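Local coordinates for leucine rich repeat and phosphatase domain containing protein (Entamoeba histolytica, PDB 3EMU) that probably hydrolyses phosphate monoesters, perhaps on phosphorylated proteins, through a dual specificity phosphatase domain, at residues V28-I31 with H32-I36. Residues are numbered along the deposited sequence; the frame is centred on the assembly and turned at random. Where two conformers were deposited one is given.
Sequences VDYI and HNNNI
His32 N donates to Val28 O over 2.9 Å, an i to i-4 bond spanning the first turn of the short helix 28-33. In the conformer given, the imidazole of His32 reaches the next residue, Asn33, whose OD1 lies at the ring edge and in its plane as acceptor for ND1; a second conformer exists, so this bond is tentative. Asn33 ND2 lies on the side of the Asp29 carboxylate, and a water bridges the pair, donating to Asp29 OD2 at 2.6 Å and accepting from Asn33 ND2. The carboxylate and amide planes are steeply inclined, 67° apart, while the backbone beneath them is joined by Asn33 N to Asp29 O.

Asn34, the first residue to leave helical geometry, holds its side chain over Tyr30. Its ND2 donates to Tyr30 O at 2.8 Å, with the acceptor close to the amide plane, and also rests 3.4 Å above the centre of the Tyr30 ring. The Tyr30 side chain, CG anti to the backbone N (chi1 -180°), projects outward from the helix with a slight lean toward its C-terminal end, which brings one ring face under Asn34 ND2. Tyr30 O also receives a weak bond from Asn34 N. Asn35, with positive phi, is the C' residue of a Schellman motif: Ile36 N reaches back to Ile31 O at 3.1 Å, and a weak Asn35 N to His32 O bond completes the pattern. Ile36 then sets CD1 against the edge of the Tyr30 ring, 3.8 Å from CE2.

The turn thus delivers the chain from surface helix 28-33 into parallel strand 36-42 of the central sheet. His18 of strand 17-21 touches Asn34 and Ile36; its ring meets that of Tyr30 with planes roughly perpendicular, and its ND1 is hydrogen-bonded to Tyr30 OH, joining helix and turn to that strand.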
ATOM      1  N   VAL A  28       1.167 -14.080 -12.533  1.00 66.09           N
ATOM      2  CA  VAL A  28       1.249 -13.280 -13.744  1.00 66.90           C
ATOM      3  C   VAL A  28      -0.058 -13.152 -14.510  1.00 66.94           C
ATOM      4  O   VAL A  28      -0.292 -12.143 -15.181  1.00 67.47           O
ATOM      5  CB  VAL A  28       2.360 -13.788 -14.689  1.00 66.83           C
ATOM      6  CG1 VAL A  28       3.709 -13.414 -14.124  1.00 67.89           C
ATOM      7  CG2 VAL A  28       2.252 -15.317 -14.866  1.00 68.59           C
ATOM      8  N   ASP A  29      -0.912 -14.161 -14.401  1.00 66.71           N
ATOM      9  CA  ASP A  29      -2.207 -14.066 -15.018  1.00 65.95           C
ATOM     10  C   ASP A  29      -3.116 -13.073 -14.258  1.00 65.68           C
ATOM     11  O   ASP A  29      -3.889 -12.358 -14.866  1.00 65.11           O
ATOM     12  CB  ASP A  29      -2.871 -15.434 -15.102  1.00 65.40           C
ATOM     13  CG  ASP A  29      -3.924 -15.497 -16.189  1.00 66.61           C
ATOM     14  OD1 ASP A  29      -3.660 -14.962 -17.298  1.00 69.23           O
ATOM     15  OD2 ASP A  29      -5.012 -16.071 -15.937  1.00 68.26           O
ATOM     16  N   TYR A  30      -3.064 -13.095 -12.931  1.00 64.91           N
ATOM     17  CA  TYR A  30      -3.767 -12.110 -12.135  1.00 65.05           C
ATOM     18  C   TYR A  30      -3.355 -10.687 -12.531  1.00 65.80           C
ATOM     19  O   TYR A  30      -4.188  -9.814 -12.675  1.00 65.47           O
ATOM     20  CB  TYR A  30      -3.484 -12.314 -10.641  1.00 64.75           C
ATOM     21  CG  TYR A  30      -4.195 -11.322  -9.729  1.00 61.99           C
ATOM     22  CD1 TYR A  30      -5.356 -11.674  -9.060  1.00 59.12           C
ATOM     23  CD2 TYR A  30      -3.700 -10.042  -9.567  1.00 58.62           C
ATOM     24  CE1 TYR A  30      -5.999 -10.771  -8.239  1.00 60.95           C
ATOM     25  CE2 TYR A  30      -4.333  -9.126  -8.750  1.00 61.58           C
ATOM     26  CZ  TYR A  30      -5.475  -9.483  -8.094  1.00 60.54           C
ATOM     27  OH  TYR A  30      -6.075  -8.571  -7.264  1.00 59.65           O
ATOM     28  N   ILE A  31      -2.052 -10.480 -12.676  1.00 66.42           N
ATOM     29  CA  ILE A  31      -1.508  -9.226 -13.095  1.00 67.22           C
ATOM     30  C   ILE A  31      -2.062  -8.851 -14.478  1.00 68.47           C
ATOM     31  O   ILE A  31      -2.591  -7.752 -14.683  1.00 68.50           O
ATOM     32  CB  ILE A  31       0.041  -9.337 -13.079  1.00 67.43           C
ATOM     33  CG1 ILE A  31       0.535  -9.347 -11.627  1.00 67.38           C
ATOM     34  CG2 ILE A  31       0.718  -8.237 -13.888  1.00 66.72           C
ATOM     35  CD1 ILE A  31       2.057  -9.431 -11.499  1.00 68.43           C
ATOM     36  N   HIS A  32      -1.969  -9.776 -15.431  1.00 69.04           N
ATOM     37  CA  HIS A  32      -2.436  -9.554 -16.810  0.50 68.82           C
ATOM     38  C   HIS A  32      -3.926  -9.232 -16.859  1.00 68.88           C
ATOM     39  O   HIS A  32      -4.350  -8.312 -17.514  1.00 68.77           O
ATOM     40  CB  HIS A  32      -2.138 -10.782 -17.706  0.50 69.03           C
ATOM     41  CG  HIS A  32      -2.701 -10.675 -19.097  0.50 68.36           C
ATOM     42  ND1 HIS A  32      -3.940 -11.172 -19.440  0.50 68.76           N
ATOM     43  CD2 HIS A  32      -2.199 -10.113 -20.224  0.50 68.96           C
ATOM     44  CE1 HIS A  32      -4.180 -10.917 -20.717  0.50 68.55           C
ATOM     45  NE2 HIS A  32      -3.138 -10.278 -21.217  0.50 67.94           N
ATOM     46  N   ASN A  33      -4.721 -10.023 -16.161  1.00 68.41           N
ATOM     47  CA  ASN A  33      -6.173  -9.826 -16.214  1.00 68.76           C
ATOM     48  C   ASN A  33      -6.705  -8.577 -15.473  1.00 68.70           C
ATOM     49  O   ASN A  33      -7.835  -8.169 -15.683  1.00 69.46           O
ATOM     50  CB  ASN A  33      -6.925 -11.084 -15.716  1.00 68.27           C
ATOM     51  CG  ASN A  33      -6.762 -12.313 -16.653  1.00 70.38           C
ATOM     52  OD1 ASN A  33      -6.154 -12.241 -17.744  1.00 70.57           O
ATOM     53  ND2 ASN A  33      -7.310 -13.454 -16.212  1.00 70.71           N
ATOM     54  N   ASN A  34      -5.927  -8.017 -14.560  1.00 68.59           N
ATOM     55  CA  ASN A  34      -6.337  -6.834 -13.818  1.00 68.68           C
ATOM     56  C   ASN A  34      -5.598  -5.604 -14.310  1.00 68.99           C
ATOM     57  O   ASN A  34      -5.572  -4.596 -13.628  1.00 68.87           O
ATOM     58  CB  ASN A  34      -6.047  -7.025 -12.338  1.00 68.01           C
ATOM     59  CG  ASN A  34      -7.013  -7.957 -11.693  1.00 68.44           C
ATOM     60  OD1 ASN A  34      -8.124  -7.550 -11.356  1.00 69.19           O
ATOM     61  ND2 ASN A  34      -6.617  -9.221 -11.506  1.00 67.80           N
ATOM     62  N   ASN A  35      -4.954  -5.741 -15.468  1.00 69.71           N
ATOM     63  CA  ASN A  35      -4.251  -4.655 -16.128  1.00 70.99           C
ATOM     64  C   ASN A  35      -3.252  -3.909 -15.270  1.00 70.15           C
ATOM     65  O   ASN A  35      -3.155  -2.675 -15.360  1.00 70.12           O
ATOM     66  CB  ASN A  35      -5.251  -3.636 -16.701  1.00 72.51           C
ATOM     67  CG  ASN A  35      -6.251  -4.282 -17.628  1.00 75.38           C
ATOM     68  OD1 ASN A  35      -7.408  -4.526 -17.248  1.00 78.33           O
ATOM     69  ND2 ASN A  35      -5.810  -4.586 -18.855  1.00 77.15           N
ATOM     70  N   ILE A  36      -2.489  -4.650 -14.474  1.00 68.37           N
ATOM     71  CA  ILE A  36      -1.514  -4.053 -13.607  1.00 66.49           C
ATOM     72  C   ILE A  36      -0.227  -3.761 -14.363  1.00 66.53           C
ATOM     73  O   ILE A  36       0.335  -4.620 -15.038  1.00 66.86           O
ATOM     74  CB  ILE A  36      -1.295  -4.967 -12.377  1.00 66.42           C
ATOM     75  CG1 ILE A  36      -2.545  -4.942 -11.483  1.00 63.29           C
ATOM     76  CG2 ILE A  36      -0.006  -4.592 -11.649  1.00 64.57           C
ATOM     77  CD1 ILE A  36      -2.648  -6.134 -10.481  1.00 59.30           C
TER
HETATM   78  O   HOH W   1      -7.392 -16.597 -16.800  1.00 68.97           O